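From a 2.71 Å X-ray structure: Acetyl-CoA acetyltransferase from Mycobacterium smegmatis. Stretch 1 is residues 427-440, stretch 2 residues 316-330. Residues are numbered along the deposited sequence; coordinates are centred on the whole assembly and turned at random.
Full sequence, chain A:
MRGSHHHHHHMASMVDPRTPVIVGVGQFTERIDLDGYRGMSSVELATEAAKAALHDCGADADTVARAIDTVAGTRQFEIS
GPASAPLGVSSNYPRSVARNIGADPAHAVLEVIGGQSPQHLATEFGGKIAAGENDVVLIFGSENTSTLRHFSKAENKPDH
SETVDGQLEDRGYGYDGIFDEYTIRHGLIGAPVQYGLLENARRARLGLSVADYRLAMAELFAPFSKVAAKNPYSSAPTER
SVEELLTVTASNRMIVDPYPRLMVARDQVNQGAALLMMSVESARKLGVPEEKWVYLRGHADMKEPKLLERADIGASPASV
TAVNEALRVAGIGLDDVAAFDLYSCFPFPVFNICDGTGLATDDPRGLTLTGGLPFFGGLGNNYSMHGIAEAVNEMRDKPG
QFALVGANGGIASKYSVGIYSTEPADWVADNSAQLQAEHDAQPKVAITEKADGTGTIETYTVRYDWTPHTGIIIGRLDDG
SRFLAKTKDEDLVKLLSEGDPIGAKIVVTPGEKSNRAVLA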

ATOM      1  N   TRP A 427     -25.433   0.080  -0.792  1.00 54.94           N
ATOM      2  CA  TRP A 427     -24.254   0.840  -1.082  1.00 54.30           C
ATOM      3  C   TRP A 427     -24.484   2.264  -0.685  1.00 54.03           C
ATOM      4  O   TRP A 427     -25.458   2.843  -1.061  1.00 53.62           O
ATOM      5  CB  TRP A 427     -23.978   0.749  -2.572  1.00 54.30           C
ATOM      6  CG  TRP A 427     -22.800   1.451  -3.057  1.00 53.15           C
ATOM      7  CD1 TRP A 427     -22.766   2.653  -3.603  1.00 52.76           C
ATOM      8  CD2 TRP A 427     -21.470   0.963  -3.074  1.00 52.09           C
ATOM      9  NE1 TRP A 427     -21.504   2.981  -3.948  1.00 52.37           N
ATOM     10  CE2 TRP A 427     -20.685   1.946  -3.631  1.00 52.12           C
ATOM     11  CE3 TRP A 427     -20.868  -0.208  -2.656  1.00 51.53           C
ATOM     12  CZ2 TRP A 427     -19.356   1.804  -3.784  1.00 51.24           C
ATOM     13  CZ3 TRP A 427     -19.555  -0.334  -2.812  1.00 50.57           C
ATOM     14  CH2 TRP A 427     -18.805   0.653  -3.361  1.00 50.20           C
ATOM     15  N   VAL A 428     -23.565   2.804   0.092  1.00 53.67           N
ATOM     16  CA  VAL A 428     -23.514   4.193   0.494  1.00 53.72           C
ATOM     17  C   VAL A 428     -22.399   4.894  -0.309  1.00 53.77           C
ATOM     18  O   VAL A 428     -21.235   4.509  -0.212  1.00 53.56           O
ATOM     19  CB  VAL A 428     -23.217   4.318   2.026  1.00 53.94           C
ATOM     20  CG1 VAL A 428     -23.159   5.799   2.481  1.00 53.51           C
ATOM     21  CG2 VAL A 428     -24.200   3.509   2.865  1.00 53.55           C
ATOM     22  N   ALA A 429     -22.748   5.910  -1.101  1.00 53.81           N
ATOM     23  CA  ALA A 429     -21.741   6.725  -1.800  1.00 53.80           C
ATOM     24  C   ALA A 429     -20.817   7.448  -0.794  1.00 53.76           C
ATOM     25  O   ALA A 429     -21.280   8.028   0.180  1.00 53.52           O
ATOM     26  CB  ALA A 429     -22.396   7.722  -2.794  1.00 53.32           C
ATOM     27  N   ASP A 430     -19.509   7.389  -1.030  1.00 53.74           N
ATOM     28  CA  ASP A 430     -18.539   8.099  -0.200  1.00 53.63           C
ATOM     29  C   ASP A 430     -18.247   9.556  -0.649  1.00 53.31           C
ATOM     30  O   ASP A 430     -18.474   9.963  -1.783  1.00 51.99           O
ATOM     31  CB  ASP A 430     -17.243   7.261   0.040  1.00 53.94           C
ATOM     32  CG  ASP A 430     -16.313   7.184  -1.188  1.00 55.24           C
ATOM     33  OD1 ASP A 430     -15.843   8.236  -1.654  1.00 55.97           O
ATOM     34  OD2 ASP A 430     -16.020   6.060  -1.661  1.00 55.77           O
ATOM     35  N   ASN A 431     -17.702  10.302   0.301  1.00 53.69           N
ATOM     36  CA  ASN A 431     -17.417  11.708   0.196  1.00 54.03           C
ATOM     37  C   ASN A 431     -15.966  12.059  -0.171  1.00 53.54           C
ATOM     38  O   ASN A 431     -15.469  13.113   0.193  1.00 53.66           O
ATOM     39  CB  ASN A 431     -17.786  12.360   1.520  1.00 54.53           C
ATOM     40  CG  ASN A 431     -18.245  13.766   1.348  1.00 55.82           C
ATOM     41  OD1 ASN A 431     -19.015  14.069   0.441  1.00 56.19           O
ATOM     42  ND2 ASN A 431     -17.755  14.651   2.204  1.00 55.88           N
ATOM     43  N   SER A 432     -15.301  11.194  -0.922  1.00 53.15           N
ATOM     44  CA  SER A 432     -13.895  11.367  -1.230  1.00 52.54           C
ATOM     45  C   SER A 432     -13.622  12.603  -2.044  1.00 52.39           C
ATOM     46  O   SER A 432     -12.660  13.292  -1.796  1.00 51.91           O
ATOM     47  CB  SER A 432     -13.359  10.153  -1.974  1.00 52.63           C
ATOM     48  OG  SER A 432     -13.244   9.080  -1.086  1.00 50.96           O
ATOM     49  N   ALA A 433     -14.467  12.865  -3.029  1.00 52.79           N
ATOM     50  CA  ALA A 433     -14.278  13.986  -3.947  1.00 53.07           C
ATOM     51  C   ALA A 433     -14.205  15.347  -3.223  1.00 53.16           C
ATOM     52  O   ALA A 433     -13.310  16.146  -3.463  1.00 52.49           O
ATOM     53  CB  ALA A 433     -15.369  13.966  -5.005  1.00 52.94           C
ATOM     54  N   GLN A 434     -15.144  15.576  -2.319  1.00 53.87           N
ATOM     55  CA  GLN A 434     -15.195  16.778  -1.494  1.00 54.86           C
ATOM     56  C   GLN A 434     -14.090  16.803  -0.405  1.00 54.35           C
ATOM     57  O   GLN A 434     -13.541  17.851  -0.114  1.00 54.51           O
ATOM     58  CB  GLN A 434     -16.629  16.966  -0.915  1.00 55.65           C
ATOM     59  CG  GLN A 434     -16.870  18.157   0.062  1.00 58.84           C
ATOM     60  CD  GLN A 434     -16.649  19.573  -0.549  1.00 62.01           C
ATOM     61  OE1 GLN A 434     -16.939  19.814  -1.718  1.00 61.68           O
ATOM     62  NE2 GLN A 434     -16.137  20.501   0.265  1.00 61.60           N
ATOM     63  N   LEU A 435     -13.762  15.657   0.185  1.00 53.97           N
ATOM     64  CA  LEU A 435     -12.598  15.537   1.087  1.00 53.39           C
ATOM     65  C   LEU A 435     -11.228  15.744   0.412  1.00 53.07           C
ATOM     66  O   LEU A 435     -10.311  16.243   1.046  1.00 52.36           O
ATOM     67  CB  LEU A 435     -12.605  14.194   1.810  1.00 53.21           C
ATOM     68  CG  LEU A 435     -13.622  14.090   2.934  1.00 53.49           C
ATOM     69  CD1 LEU A 435     -13.867  12.698   3.466  1.00 54.01           C
ATOM     70  CD2 LEU A 435     -13.554  15.140   4.018  1.00 53.42           C
ATOM     71  N   GLN A 436     -11.097  15.323  -0.846  1.00 53.13           N
ATOM     72  CA  GLN A 436      -9.928  15.573  -1.663  1.00 53.54           C
ATOM     73  C   GLN A 436      -9.768  17.075  -1.987  1.00 54.59           C
ATOM     74  O   GLN A 436      -8.675  17.609  -1.914  1.00 54.31           O
ATOM     75  CB  GLN A 436     -10.016  14.744  -2.956  1.00 53.14           C
ATOM     76  CG  GLN A 436      -8.731  14.661  -3.771  1.00 51.68           C
ATOM     77  CD  GLN A 436      -7.591  14.015  -2.989  1.00 50.17           C
ATOM     78  OE1 GLN A 436      -6.654  14.690  -2.566  1.00 47.42           O
ATOM     79  NE2 GLN A 436      -7.690  12.698  -2.759  1.00 48.36           N
ATOM     80  N   ALA A 437     -10.857  17.746  -2.355  1.00 55.98           N
ATOM     81  CA  ALA A 437     -10.792  19.160  -2.709  1.00 57.27           C
ATOM     82  C   ALA A 437     -10.456  20.032  -1.494  1.00 58.15           C
ATOM     83  O   ALA A 437      -9.813  21.085  -1.633  1.00 58.21           O
ATOM     84  CB  ALA A 437     -12.068  19.619  -3.397  1.00 56.95           C
ATOM     85  N   GLU A 438     -10.867  19.585  -0.310  1.00 59.31           N
ATOM     86  CA  GLU A 438     -10.477  20.252   0.939  1.00 60.87           C
ATOM     87  C   GLU A 438      -8.994  20.133   1.209  1.00 60.99           C
ATOM     88  O   GLU A 438      -8.357  21.108   1.554  1.00 61.34           O
ATOM     89  CB  GLU A 438     -11.252  19.721   2.134  1.00 61.20           C
ATOM     90  CG  GLU A 438     -12.329  20.670   2.642  1.00 64.20           C
ATOM     91  CD  GLU A 438     -13.481  19.943   3.336  1.00 67.45           C
ATOM     92  OE1 GLU A 438     -13.231  19.161   4.286  1.00 67.14           O
ATOM     93  OE2 GLU A 438     -14.643  20.151   2.918  1.00 67.89           O
ATOM     94  N   HIS A 439      -8.448  18.936   1.043  1.00 61.34           N
ATOM     95  CA  HIS A 439      -7.025  18.697   1.234  1.00 61.35           C
ATOM     96  C   HIS A 439      -6.185  19.362   0.144  1.00 61.38           C
ATOM     97  O   HIS A 439      -5.059  19.746   0.399  1.00 61.01           O
ATOM     98  CB  HIS A 439      -6.735  17.191   1.310  1.00 61.35           C
ATOM     99  CG  HIS A 439      -5.355  16.869   1.789  1.00 61.85           C
ATOM    100  ND1 HIS A 439      -4.356  16.447   0.941  1.00 61.46           N
ATOM    101  CD2 HIS A 439      -4.799  16.929   3.024  1.00 62.85           C
ATOM    102  CE1 HIS A 439      -3.243  16.268   1.625  1.00 61.61           C
ATOM    103  NE2 HIS A 439      -3.487  16.544   2.893  1.00 62.29           N
ATOM    104  N   ASP A 440      -6.735  19.495  -1.062  1.00 61.93           N
ATOM    105  CA  ASP A 440      -6.052  20.159  -2.173  1.00 62.62           C
ATOM    106  C   ASP A 440      -5.971  21.655  -1.943  1.00 63.13           C
ATOM    107  O   ASP A 440      -5.107  22.319  -2.513  1.00 62.69           O
ATOM    108  CB  ASP A 440      -6.758  19.897  -3.516  1.00 62.75           C
ATOM    109  CG  ASP A 440      -6.449  18.516  -4.099  1.00 62.84           C
ATOM    110  OD1 ASP A 440      -5.485  17.886  -3.634  1.00 61.31           O
ATOM    111  OD2 ASP A 440      -7.170  18.062  -5.017  1.00 62.74           O
TER
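Stretch 2, residues 316-330: SPASVTAVNEALRVA

A single hydrogen bond joins the two stretches, and it runs from a backbone amide to a buried carboxylate: Asn431 N donates to Glu325 OE2 at 2.8 Å, with an N-H...acceptor angle of 162°. The acceptor is held from its own side as well. One turn further along stretch 2, Arg328 NH2 forms a salt bridge with Glu325 OE2 at 3.2 Å, and Arg328 NE donates to Glu325 OE1 at 3.3 Å, so the guanidinium grips both carboxylate oxygens while one of them also receives the amide of stretch 1.

Stretch 2 is helical from about Pro317 to its last residues, with i to i+4 backbone hydrogen bonds along most of its length; Thr321 OG1 adds a side-chain bond to Pro317 O at 2.8 Å. Stretch 1 begins extended, from Trp427 to Asp430, and turns into a helix at Ser432. Asn431 occupies the N-cap position, but its side chain makes no capping bond. Asp430 OD1 accepts from Ser432 N at 3.1 Å and from Ser432 OG at 2.8 Å, tying the extended segment to the first turn.

The two helices run nearly antiparallel, with an angle of 154° between their N-to-C directions and a closest axis approach of 11.3 Å. That spacing is wide, and side chains span the gap. The register follows the opposed directions: Val428 lies nearest Val329 (CA to CA 6.4 Å), Asn431 nearest Glu325 (CA to CA 7.4 Å), Leu435 nearest Thr321 (CA to CA 8.0 Å) and His439 nearest Ala318 (CA to CA 7.5 Å). On the helix of stretch 1, Leu435 and His439 are four residues apart and so point to the same side; on stretch 2, Thr321, Glu325 and Val329 repeat at the same interval, and all have CA-to-CB bonds directed toward stretch 1.

At the extended end, Val329 CG1 packs against Val428 CB at 3.9 Å, an apolar contact between two valines both in the t rotamer, and also lies 3.7 Å from the carbonyl atom Val428 O. Val329 CG2 reaches Asp430 CB at 3.9 Å, so the two methyls of Val329 touch different residues of the extended segment. In the middle, Glu325 (chi1 t, chi2 p) turns its carboxylate to the residues just ahead of the helix of stretch 1: besides the amide of Asn431, Glu325 OE2 approaches Asn431 CB at 3.2 Å and Asp430 CB at 3.7 Å. Arg328 NH2 stands 4.2 Å from Asn431 CB.

Leu435 comes next, with Leu435 CD1 3.5 Å from Glu325 OE1 and 4.2 Å from Thr321 CG2, so one methyl spans a full turn of stretch 2. The far end is looser. Ala318 CB sits over one face of the His439 ring, 4.3 Å from His439 CE1, while Pro317 CB lies 4.4 Å from His439 NE2. The whole contact buries 458 Å², counting both sides.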

ATOM      1  N   SER A 316       1.124  11.537   6.667  1.00 46.01           N
ATOM      2  CA  SER A 316       0.254  11.540   5.507  1.00 45.89           C
ATOM      3  C   SER A 316      -1.186  11.626   6.014  1.00 45.31           C
ATOM      4  O   SER A 316      -1.788  10.615   6.312  1.00 44.98           O
ATOM      5  CB  SER A 316       0.508  10.289   4.650  1.00 45.71           C
ATOM      6  OG  SER A 316      -0.348  10.246   3.527  1.00 46.72           O
ATOM      7  N   PRO A 317      -1.719  12.848   6.142  1.00 45.06           N
ATOM      8  CA  PRO A 317      -3.081  13.052   6.641  1.00 44.87           C
ATOM      9  C   PRO A 317      -4.166  12.516   5.710  1.00 43.93           C
ATOM     10  O   PRO A 317      -5.204  12.141   6.180  1.00 43.68           O
ATOM     11  CB  PRO A 317      -3.193  14.575   6.779  1.00 45.26           C
ATOM     12  CG  PRO A 317      -1.811  15.071   6.737  1.00 45.57           C
ATOM     13  CD  PRO A 317      -1.008  14.118   5.943  1.00 45.30           C
ATOM     14  N   ALA A 318      -3.917  12.481   4.408  1.00 43.44           N
ATOM     15  CA  ALA A 318      -4.835  11.877   3.429  1.00 42.85           C
ATOM     16  C   ALA A 318      -5.095  10.388   3.661  1.00 42.51           C
ATOM     17  O   ALA A 318      -6.165   9.895   3.396  1.00 42.68           O
ATOM     18  CB  ALA A 318      -4.363  12.122   2.005  1.00 42.32           C
ATOM     19  N   SER A 319      -4.131   9.664   4.183  1.00 42.32           N
ATOM     20  CA  SER A 319      -4.350   8.256   4.421  1.00 42.05           C
ATOM     21  C   SER A 319      -5.277   8.051   5.590  1.00 41.68           C
ATOM     22  O   SER A 319      -6.088   7.173   5.601  1.00 41.58           O
ATOM     23  CB  SER A 319      -3.014   7.543   4.621  1.00 42.15           C
ATOM     24  OG  SER A 319      -2.122   7.906   3.584  1.00 41.90           O
ATOM     25  N   VAL A 320      -5.132   8.878   6.590  1.00 41.84           N
ATOM     26  CA  VAL A 320      -5.904   8.789   7.796  1.00 41.89           C
ATOM     27  C   VAL A 320      -7.337   9.204   7.504  1.00 41.85           C
ATOM     28  O   VAL A 320      -8.272   8.566   7.951  1.00 41.38           O
ATOM     29  CB  VAL A 320      -5.298   9.719   8.867  1.00 42.50           C
ATOM     30  CG1 VAL A 320      -6.102   9.679  10.170  1.00 41.86           C
ATOM     31  CG2 VAL A 320      -3.823   9.393   9.088  1.00 42.04           C
ATOM     32  N   THR A 321      -7.490  10.272   6.737  1.00 41.86           N
ATOM     33  CA  THR A 321      -8.770  10.748   6.301  1.00 42.20           C
ATOM     34  C   THR A 321      -9.537   9.669   5.546  1.00 42.57           C
ATOM     35  O   THR A 321     -10.745   9.508   5.756  1.00 42.92           O
ATOM     36  CB  THR A 321      -8.623  12.002   5.431  1.00 42.44           C
ATOM     37  OG1 THR A 321      -7.868  12.969   6.150  1.00 41.87           O
ATOM     38  CG2 THR A 321      -9.996  12.632   5.092  1.00 42.47           C
ATOM     39  N   ALA A 322      -8.840   8.927   4.687  1.00 42.24           N
ATOM     40  CA  ALA A 322      -9.439   7.822   3.941  1.00 41.82           C
ATOM     41  C   ALA A 322      -9.936   6.776   4.880  1.00 41.46           C
ATOM     42  O   ALA A 322     -11.048   6.310   4.719  1.00 41.37           O
ATOM     43  CB  ALA A 322      -8.466   7.219   2.920  1.00 41.50           C
ATOM     44  N   VAL A 323      -9.120   6.410   5.860  1.00 41.41           N
ATOM     45  CA  VAL A 323      -9.523   5.453   6.879  1.00 41.77           C
ATOM     46  C   VAL A 323     -10.759   5.910   7.641  1.00 42.21           C
ATOM     47  O   VAL A 323     -11.688   5.152   7.805  1.00 41.55           O
ATOM     48  CB  VAL A 323      -8.384   5.145   7.852  1.00 41.77           C
ATOM     49  CG1 VAL A 323      -8.891   4.467   9.107  1.00 40.61           C
ATOM     50  CG2 VAL A 323      -7.334   4.262   7.184  1.00 41.59           C
ATOM     51  N   ASN A 324     -10.772   7.160   8.074  1.00 42.97           N
ATOM     52  CA  ASN A 324     -11.886   7.685   8.842  1.00 43.78           C
ATOM     53  C   ASN A 324     -13.178   7.825   8.067  1.00 44.35           C
ATOM     54  O   ASN A 324     -14.241   7.558   8.609  1.00 44.42           O
ATOM     55  CB  ASN A 324     -11.523   9.003   9.514  1.00 44.01           C
ATOM     56  CG  ASN A 324     -10.734   8.810  10.793  1.00 42.95           C
ATOM     57  OD1 ASN A 324     -10.886   7.790  11.472  1.00 41.00           O
ATOM     58  ND2 ASN A 324      -9.879   9.783  11.122  1.00 39.87           N
ATOM     59  N   GLU A 325     -13.086   8.239   6.807  1.00 45.07           N
ATOM     60  CA  GLU A 325     -14.238   8.316   5.912  1.00 45.64           C
ATOM     61  C   GLU A 325     -14.821   6.926   5.586  1.00 45.60           C
ATOM     62  O   GLU A 325     -16.045   6.753   5.511  1.00 45.69           O
ATOM     63  CB  GLU A 325     -13.874   9.100   4.649  1.00 46.07           C
ATOM     64  CG  GLU A 325     -14.874   9.035   3.484  1.00 48.39           C
ATOM     65  CD  GLU A 325     -16.199   9.735   3.769  1.00 51.44           C
ATOM     66  OE1 GLU A 325     -16.294  10.469   4.760  1.00 53.39           O
ATOM     67  OE2 GLU A 325     -17.146   9.550   2.991  1.00 51.67           O
ATOM     68  N   ALA A 326     -13.954   5.934   5.414  1.00 45.47           N
ATOM     69  CA  ALA A 326     -14.377   4.569   5.194  1.00 45.24           C
ATOM     70  C   ALA A 326     -15.071   3.996   6.395  1.00 45.41           C
ATOM     71  O   ALA A 326     -15.939   3.176   6.248  1.00 44.92           O
ATOM     72  CB  ALA A 326     -13.223   3.744   4.862  1.00 45.47           C
ATOM     73  N   LEU A 327     -14.657   4.416   7.585  1.00 45.96           N
ATOM     74  CA  LEU A 327     -15.300   4.072   8.834  1.00 46.43           C
ATOM     75  C   LEU A 327     -16.702   4.666   8.926  1.00 47.40           C
ATOM     76  O   LEU A 327     -17.641   3.992   9.307  1.00 46.75           O
ATOM     77  CB  LEU A 327     -14.439   4.544  10.003  1.00 46.22           C
ATOM     78  CG  LEU A 327     -13.725   3.603  10.981  1.00 45.07           C
ATOM     79  CD1 LEU A 327     -13.619   2.192  10.474  1.00 44.60           C
ATOM     80  CD2 LEU A 327     -12.351   4.113  11.332  1.00 43.87           C
ATOM     81  N   ARG A 328     -16.832   5.934   8.566  1.00 48.60           N
ATOM     82  CA  ARG A 328     -18.129   6.589   8.537  1.00 49.89           C
ATOM     83  C   ARG A 328     -19.154   5.876   7.617  1.00 49.97           C
ATOM     84  O   ARG A 328     -20.178   5.400   8.094  1.00 49.80           O
ATOM     85  CB  ARG A 328     -17.981   8.076   8.188  1.00 50.21           C
ATOM     86  CG  ARG A 328     -19.220   8.892   8.486  1.00 51.63           C
ATOM     87  CD  ARG A 328     -19.158  10.266   7.842  1.00 54.20           C
ATOM     88  NE  ARG A 328     -19.114  10.208   6.385  1.00 56.32           N
ATOM     89  CZ  ARG A 328     -20.177  10.172   5.585  1.00 57.11           C
ATOM     90  NH1 ARG A 328     -21.390  10.202   6.078  1.00 57.45           N
ATOM     91  NH2 ARG A 328     -20.022  10.116   4.277  1.00 56.31           N
ATOM     92  N   VAL A 329     -18.814   5.730   6.357  1.00 50.39           N
ATOM     93  CA  VAL A 329     -19.544   4.925   5.406  1.00 50.98           C
ATOM     94  C   VAL A 329     -20.055   3.568   5.892  1.00 51.73           C
ATOM     95  O   VAL A 329     -21.110   3.177   5.510  1.00 52.37           O
ATOM     96  CB  VAL A 329     -18.737   4.812   4.092  1.00 50.68           C
ATOM     97  CG1 VAL A 329     -19.467   4.093   3.056  1.00 50.32           C
ATOM     98  CG2 VAL A 329     -18.437   6.141   3.593  1.00 49.88           C
ATOM     99  N   ALA A 330     -19.345   2.860   6.743  1.00 52.40           N
ATOM    100  CA  ALA A 330     -19.844   1.600   7.248  1.00 53.73           C
ATOM    101  C   ALA A 330     -20.827   1.702   8.380  1.00 54.13           C
ATOM    102  O   ALA A 330     -21.476   0.750   8.693  1.00 55.44           O
ATOM    103  CB  ALA A 330     -18.737   0.769   7.667  1.00 53.38           C
TER